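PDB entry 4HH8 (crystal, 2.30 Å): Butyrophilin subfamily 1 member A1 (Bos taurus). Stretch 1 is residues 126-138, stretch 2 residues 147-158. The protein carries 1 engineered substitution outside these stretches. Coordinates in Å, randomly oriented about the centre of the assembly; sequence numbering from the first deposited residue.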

ATOM      1  N   LYS A 126      -3.516   2.855   2.368  1.00 34.54           N
ATOM      2  CA  LYS A 126      -3.108   1.517   1.938  1.00 33.63           C
ATOM      3  C   LYS A 126      -2.006   1.659   0.934  1.00 32.02           C
ATOM      4  O   LYS A 126      -2.255   2.164  -0.125  1.00 31.76           O
ATOM      5  N   VAL A 127      -0.816   1.145   1.237  1.00 31.20           N
ATOM      6  CA  VAL A 127       0.322   1.308   0.353  1.00 31.21           C
ATOM      7  C   VAL A 127       0.514   0.045  -0.458  1.00 30.93           C
ATOM      8  O   VAL A 127       0.278  -1.050   0.052  1.00 32.31           O
ATOM      9  N   ALA A 128       0.940   0.206  -1.702  1.00 29.52           N
ATOM     10  CA  ALA A 128       1.153  -0.905  -2.590  1.00 31.06           C
ATOM     11  C   ALA A 128       2.429  -0.709  -3.416  1.00 31.24           C
ATOM     12  O   ALA A 128       2.812   0.410  -3.737  1.00 31.45           O
ATOM     13  N   ALA A 129       3.113  -1.800  -3.716  1.00 31.17           N
ATOM     14  CA  ALA A 129       4.182  -1.746  -4.697  1.00 31.37           C
ATOM     15  C   ALA A 129       3.998  -2.929  -5.566  1.00 31.46           C
ATOM     16  O   ALA A 129       3.642  -4.012  -5.098  1.00 31.90           O
ATOM     17  N   LEU A 130       4.278  -2.717  -6.826  1.00 32.02           N
ATOM     18  CA  LEU A 130       4.238  -3.742  -7.813  1.00 33.95           C
ATOM     19  C   LEU A 130       5.660  -4.180  -8.090  1.00 34.39           C
ATOM     20  O   LEU A 130       6.513  -3.336  -8.320  1.00 35.38           O
ATOM     21  N   GLY A 131       5.922  -5.482  -8.065  1.00 34.57           N
ATOM     22  CA  GLY A 131       7.302  -5.982  -8.177  1.00 33.94           C
ATOM     23  C   GLY A 131       7.797  -6.290  -9.567  1.00 33.40           C
ATOM     24  O   GLY A 131       7.191  -5.864 -10.549  1.00 33.15           O
ATOM     25  N   SER A 132       8.892  -7.050  -9.641  1.00 33.31           N
ATOM     26  CA  SER A 132       9.611  -7.317 -10.889  1.00 32.97           C
ATOM     27  C   SER A 132       8.931  -8.380 -11.719  1.00 33.93           C
ATOM     28  O   SER A 132       8.178  -9.200 -11.161  1.00 34.28           O
ATOM     29  N   ASP A 133       9.220  -8.384 -13.028  1.00 33.73           N
ATOM     30  CA  ASP A 133       8.864  -9.479 -13.929  1.00 35.13           C
ATOM     31  C   ASP A 133       9.237 -10.829 -13.325  1.00 35.38           C
ATOM     32  O   ASP A 133      10.417 -11.067 -13.018  1.00 36.11           O
ATOM     33  N   PRO A 134       8.235 -11.719 -13.123  1.00 34.83           N
ATOM     34  CA  PRO A 134       8.513 -13.033 -12.489  1.00 33.85           C
ATOM     35  C   PRO A 134       9.417 -13.893 -13.343  1.00 33.72           C
ATOM     36  O   PRO A 134       9.479 -13.708 -14.547  1.00 33.49           O
ATOM     37  N   HIS A 135      10.088 -14.847 -12.717  1.00 33.65           N
ATOM     38  CA  HIS A 135      11.001 -15.686 -13.428  1.00 33.77           C
ATOM     39  C   HIS A 135      10.822 -17.106 -12.990  1.00 33.83           C
ATOM     40  O   HIS A 135      10.710 -17.382 -11.793  1.00 33.48           O
ATOM     41  N   ILE A 136      10.838 -18.015 -13.943  1.00 34.12           N
ATOM     42  CA  ILE A 136      10.795 -19.427 -13.600  1.00 35.82           C
ATOM     43  C   ILE A 136      12.116 -20.151 -13.880  1.00 37.89           C
ATOM     44  O   ILE A 136      12.617 -20.136 -14.988  1.00 37.90           O
ATOM     45  N   SER A 137      12.648 -20.782 -12.844  1.00 41.05           N
ATOM     46  CA  SER A 137      13.754 -21.734 -12.916  1.00 44.02           C
ATOM     47  C   SER A 137      13.216 -23.119 -13.104  1.00 45.97           C
ATOM     48  O   SER A 137      12.318 -23.525 -12.376  1.00 45.64           O
HETATM   49  N   MSE A 138      13.829 -23.866 -14.018  1.00 49.66           N
HETATM   50  CA  MSE A 138      13.506 -25.256 -14.262  1.00 53.78           C
HETATM   51  C   MSE A 138      14.657 -26.121 -13.793  1.00 55.61           C
HETATM   52  O   MSE A 138      15.821 -25.819 -14.083  1.00 56.78           O
ATOM     53  N   GLN A 147      10.848 -29.721 -11.283  1.00 50.61           N
ATOM     54  CA  GLN A 147      10.623 -28.749 -10.211  1.00 47.89           C
ATOM     55  C   GLN A 147      10.753 -27.351 -10.785  1.00 44.83           C
ATOM     56  O   GLN A 147      11.767 -27.023 -11.407  1.00 44.78           O
ATOM     57  N   LEU A 148       9.737 -26.525 -10.594  1.00 40.80           N
ATOM     58  CA  LEU A 148       9.809 -25.147 -11.046  1.00 37.70           C
ATOM     59  C   LEU A 148       9.882 -24.223  -9.847  1.00 36.58           C
ATOM     60  O   LEU A 148       9.193 -24.448  -8.850  1.00 36.32           O
ATOM     61  N   GLU A 149      10.676 -23.164  -9.957  1.00 34.66           N
ATOM     62  CA  GLU A 149      10.687 -22.150  -8.940  1.00 33.99           C
ATOM     63  C   GLU A 149      10.399 -20.812  -9.534  1.00 32.25           C
ATOM     64  O   GLU A 149      11.084 -20.386 -10.426  1.00 32.67           O
ATOM     65  N   CYS A 150       9.376 -20.136  -9.026  1.00 31.10           N
ATOM     66  CA  CYS A 150       9.000 -18.825  -9.549  1.00 30.19           C
ATOM     67  C   CYS A 150       9.383 -17.768  -8.536  1.00 29.92           C
ATOM     68  O   CYS A 150       9.106 -17.876  -7.327  1.00 30.58           O
ATOM     69  N   THR A 151       9.980 -16.718  -9.047  1.00 29.14           N
ATOM     70  CA  THR A 151      10.670 -15.755  -8.224  1.00 29.34           C
ATOM     71  C   THR A 151      10.295 -14.335  -8.664  1.00 28.01           C
ATOM     72  O   THR A 151      10.082 -14.098  -9.829  1.00 27.46           O
ATOM     73  N   SER A 152      10.113 -13.412  -7.719  1.00 27.28           N
ATOM     74  CA  SER A 152       9.891 -12.031  -8.059  1.00 27.29           C
ATOM     75  C   SER A 152      10.190 -11.221  -6.812  1.00 28.04           C
ATOM     76  O   SER A 152      10.079 -11.720  -5.689  1.00 29.13           O
ATOM     77  N   VAL A 153      10.534  -9.965  -7.029  1.00 27.99           N
ATOM     78  CA  VAL A 153      11.136  -9.102  -6.037  1.00 28.64           C
ATOM     79  C   VAL A 153      10.314  -7.820  -5.945  1.00 28.40           C
ATOM     80  O   VAL A 153       9.856  -7.327  -6.973  1.00 28.69           O
ATOM     81  N   GLY A 154      10.083  -7.297  -4.736  1.00 28.68           N
ATOM     82  CA  GLY A 154       9.583  -5.903  -4.576  1.00 28.70           C
ATOM     83  C   GLY A 154       8.064  -5.654  -4.474  1.00 29.01           C
ATOM     84  O   GLY A 154       7.556  -4.609  -4.896  1.00 30.26           O
ATOM     85  N   TRP A 155       7.324  -6.578  -3.885  1.00 27.74           N
ATOM     86  CA  TRP A 155       5.876  -6.428  -3.821  1.00 27.50           C
ATOM     87  C   TRP A 155       5.476  -5.924  -2.479  1.00 26.60           C
ATOM     88  O   TRP A 155       6.087  -6.278  -1.490  1.00 27.19           O
ATOM     89  N   TYR A 156       4.428  -5.117  -2.442  1.00 25.60           N
ATOM     90  CA  TYR A 156       3.849  -4.750  -1.185  1.00 25.38           C
ATOM     91  C   TYR A 156       2.340  -4.623  -1.374  1.00 25.61           C
ATOM     92  O   TYR A 156       1.905  -4.050  -2.361  1.00 27.24           O
ATOM     93  N   PRO A 157       1.524  -5.212  -0.484  1.00 26.07           N
ATOM     94  CA  PRO A 157       1.897  -6.079   0.633  1.00 26.73           C
ATOM     95  C   PRO A 157       2.243  -7.470   0.098  1.00 26.86           C
ATOM     96  O   PRO A 157       2.703  -7.587  -1.051  1.00 27.29           O
ATOM     97  N   GLU A 158       2.076  -8.516   0.921  1.00 27.57           N
ATOM     98  CA  GLU A 158       2.295  -9.881   0.475  1.00 26.92           C
ATOM     99  C   GLU A 158       1.522 -10.114  -0.836  1.00 26.57           C
ATOM    100  O   GLU A 158       0.310  -9.933  -0.880  1.00 26.72           O
TER

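Most unusual here is a glycine laid on a tryptophan: Gly 131 CA sits 3.5 Å from the centroid of the five-membered ring of Trp 155, almost along the ring normal, in a CH-pi contact. An ideal CB on Gly 131 would lie 2.2 Å from Trp 155 NE1, so only glycine fits. The indole (chi1 m) also meets the t rotamer of Leu 130, whose CD1 reaches Trp 155 CZ3 at 3.7 Å.

A polar relay adjoins the ring. Trp 155 NE1 donates to Ser 152 OG (2.6 Å), and this hydroxyl, in rotamer t, donates to Ser 132 O (2.6 Å). Ser 132, in rotamer p, accepts at OG from Val 153 N (2.9 Å). Small hydroxyls thus supply bonds where regular pairing lapses.

In the longer ladder, Ile 136, Met 138 (selenomethionine), Leu 148 and Cys 150 share one apolar face. Ile 136 (m) places CG2 3.9 Å from Leu 148 CB, and Met 138 CG lies 3.6 Å from Leu 148 CD2. Cys 150 (t), covalently bonded elsewhere in the structure, brings SG 4.0 Å from Pro 134 CB. The other face carries His 135, Ser 137, Glu 149 and Thr 151, polar types suited to its greater exposure.

At the far bridge, small Ala 129 CB packs 4.0 Å from Tyr 156 CB.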

ATOM      1  CB  LYS A 126      -4.267   0.766   1.257  1.00 33.82           C
ATOM      2  CG  LYS A 126      -5.367   0.264   2.199  1.00 37.57           C
ATOM      3  CD  LYS A 126      -4.909  -0.894   3.014  1.00 40.33           C
ATOM      4  CE  LYS A 126      -6.079  -1.591   3.617  1.00 43.28           C
ATOM      5  NZ  LYS A 126      -5.528  -2.721   4.369  1.00 45.59           N
ATOM      6  CB  VAL A 127       1.644   1.646   1.110  1.00 31.49           C
ATOM      7  CG1 VAL A 127       2.761   1.765   0.110  1.00 31.44           C
ATOM      8  CG2 VAL A 127       1.478   2.925   1.977  1.00 29.23           C
ATOM      9  CB  ALA A 128      -0.045  -1.074  -3.519  1.00 30.91           C
ATOM     10  CB  ALA A 129       5.533  -1.799  -4.043  1.00 29.90           C
ATOM     11  CB  LEU A 130       3.686  -3.084  -9.035  1.00 34.33           C
ATOM     12  CG  LEU A 130       3.219  -3.946 -10.160  1.00 38.37           C
ATOM     13  CD1 LEU A 130       1.890  -4.604  -9.782  1.00 38.55           C
ATOM     14  CD2 LEU A 130       3.047  -2.787 -11.083  1.00 40.50           C
ATOM     15  CB  SER A 132      11.016  -7.827 -10.572  1.00 33.14           C
ATOM     16  OG  SER A 132      10.954  -8.969  -9.727  1.00 30.32           O
ATOM     17  CB  ASP A 133       9.557  -9.349 -15.293  1.00 35.87           C
ATOM     18  CG  ASP A 133       9.005  -8.207 -16.144  1.00 39.60           C
ATOM     19  OD1 ASP A 133       8.267  -7.338 -15.653  1.00 42.88           O
ATOM     20  OD2 ASP A 133       9.345  -8.154 -17.338  1.00 48.44           O
ATOM     21  CB  PRO A 134       7.136 -13.684 -12.347  1.00 32.93           C
ATOM     22  CG  PRO A 134       6.181 -12.816 -13.170  1.00 35.37           C
ATOM     23  CD  PRO A 134       6.800 -11.442 -13.250  1.00 34.25           C
ATOM     24  CB  HIS A 135      12.447 -15.279 -13.136  1.00 33.98           C
ATOM     25  CG  HIS A 135      13.435 -16.088 -13.903  1.00 33.60           C
ATOM     26  ND1 HIS A 135      14.090 -17.168 -13.360  1.00 33.95           N
ATOM     27  CD2 HIS A 135      13.806 -16.034 -15.200  1.00 33.30           C
ATOM     28  CE1 HIS A 135      14.846 -17.727 -14.285  1.00 31.49           C
ATOM     29  NE2 HIS A 135      14.671 -17.075 -15.413  1.00 32.68           N
ATOM     30  CB  ILE A 136       9.603 -20.175 -14.304  1.00 34.85           C
ATOM     31  CG1 ILE A 136       8.258 -19.657 -13.796  1.00 32.64           C
ATOM     32  CG2 ILE A 136       9.687 -21.644 -14.023  1.00 34.11           C
ATOM     33  CD1 ILE A 136       7.031 -20.116 -14.682  1.00 31.53           C
ATOM     34  CB  SER A 137      14.479 -21.776 -11.571  1.00 43.20           C
ATOM     35  OG  SER A 137      15.559 -20.901 -11.575  1.00 45.76           O
HETATM   36  CB  MSE A 138      13.378 -25.495 -15.756  1.00 55.06           C
HETATM   37  CG  MSE A 138      12.110 -25.061 -16.429  1.00 59.83           C
HETATM   38 SE   MSE A 138      11.469 -26.546 -17.550  1.00 71.27          SE
HETATM   39  CE  MSE A 138      13.129 -26.922 -18.542  1.00 70.16           C
ATOM     40  CB  GLN A 147      11.660 -28.898  -9.090  1.00 48.63           C
ATOM     41  CG  GLN A 147      11.919 -30.321  -8.590  1.00 52.77           C
ATOM     42  CD  GLN A 147      13.332 -30.509  -8.010  1.00 57.91           C
ATOM     43  OE1 GLN A 147      14.311 -29.906  -8.483  1.00 59.56           O
ATOM     44  NE2 GLN A 147      13.439 -31.364  -6.996  1.00 58.24           N
ATOM     45  CB  LEU A 148       8.599 -24.777 -11.899  1.00 36.75           C
ATOM     46  CG  LEU A 148       8.245 -25.634 -13.126  1.00 38.14           C
ATOM     47  CD1 LEU A 148       6.986 -25.078 -13.761  1.00 35.10           C
ATOM     48  CD2 LEU A 148       9.400 -25.687 -14.219  1.00 36.59           C
ATOM     49  CB  GLU A 149      12.010 -22.101  -8.189  1.00 34.54           C
ATOM     50  CG  GLU A 149      11.927 -21.099  -7.050  1.00 36.99           C
ATOM     51  CD  GLU A 149      13.225 -20.909  -6.286  1.00 42.26           C
ATOM     52  OE1 GLU A 149      14.227 -20.414  -6.863  1.00 42.67           O
ATOM     53  OE2 GLU A 149      13.222 -21.243  -5.081  1.00 48.14           O
ATOM     54  CB  CYS A 150       7.505 -18.761  -9.862  1.00 29.38           C
ATOM     55  SG  CYS A 150       6.894 -17.182 -10.490  1.00 30.83           S
ATOM     56  CB  THR A 151      12.154 -16.092  -8.353  1.00 30.15           C
ATOM     57  OG1 THR A 151      12.560 -16.903  -7.221  1.00 33.15           O
ATOM     58  CG2 THR A 151      12.968 -14.887  -8.503  1.00 33.46           C
ATOM     59  CB  SER A 152       8.470 -11.791  -8.582  1.00 27.05           C
ATOM     60  OG  SER A 152       8.204 -10.407  -8.829  1.00 25.71           O
ATOM     61  CB  VAL A 153      12.578  -8.820  -6.550  1.00 30.08           C
ATOM     62  CG1 VAL A 153      13.087  -7.434  -6.197  1.00 31.07           C
ATOM     63  CG2 VAL A 153      13.534  -9.941  -6.108  1.00 30.91           C
ATOM     64  CB  TRP A 155       5.175  -7.755  -4.082  1.00 27.56           C
ATOM     65  CG  TRP A 155       5.519  -8.294  -5.396  1.00 28.84           C
ATOM     66  CD1 TRP A 155       6.687  -8.935  -5.734  1.00 28.80           C
ATOM     67  CD2 TRP A 155       4.748  -8.185  -6.596  1.00 28.50           C
ATOM     68  NE1 TRP A 155       6.659  -9.261  -7.063  1.00 30.77           N
ATOM     69  CE2 TRP A 155       5.483  -8.820  -7.618  1.00 28.39           C
ATOM     70  CE3 TRP A 155       3.473  -7.672  -6.894  1.00 27.30           C
ATOM     71  CZ2 TRP A 155       5.012  -8.913  -8.935  1.00 26.76           C
ATOM     72  CZ3 TRP A 155       3.000  -7.778  -8.200  1.00 26.88           C
ATOM     73  CH2 TRP A 155       3.782  -8.362  -9.209  1.00 25.71           C
ATOM     74  CB  TYR A 156       4.502  -3.470  -0.603  1.00 24.99           C
ATOM     75  CG  TYR A 156       4.118  -3.322   0.843  1.00 26.78           C
ATOM     76  CD1 TYR A 156       4.882  -3.927   1.857  1.00 28.37           C
ATOM     77  CD2 TYR A 156       2.942  -2.670   1.199  1.00 29.31           C
ATOM     78  CE1 TYR A 156       4.500  -3.826   3.191  1.00 31.14           C
ATOM     79  CE2 TYR A 156       2.550  -2.579   2.532  1.00 33.35           C
ATOM     80  CZ  TYR A 156       3.324  -3.165   3.505  1.00 33.29           C
ATOM     81  OH  TYR A 156       2.919  -3.063   4.804  1.00 39.71           O
ATOM     82  CB  PRO A 157       0.620  -6.064   1.535  1.00 27.10           C
ATOM     83  CG  PRO A 157      -0.585  -5.934   0.441  1.00 26.11           C
ATOM     84  CD  PRO A 157       0.051  -4.976  -0.572  1.00 26.18           C
ATOM     85  CB  GLU A 158       1.825 -10.877   1.545  1.00 27.04           C
ATOM     86  CG  GLU A 158       2.676 -10.877   2.842  1.00 28.95           C
ATOM     87  CD  GLU A 158       2.210  -9.838   3.914  1.00 29.89           C
ATOM     88  OE1 GLU A 158       1.516  -8.843   3.611  1.00 30.80           O
ATOM     89  OE2 GLU A 158       2.518 -10.037   5.091  1.00 32.57           O
TER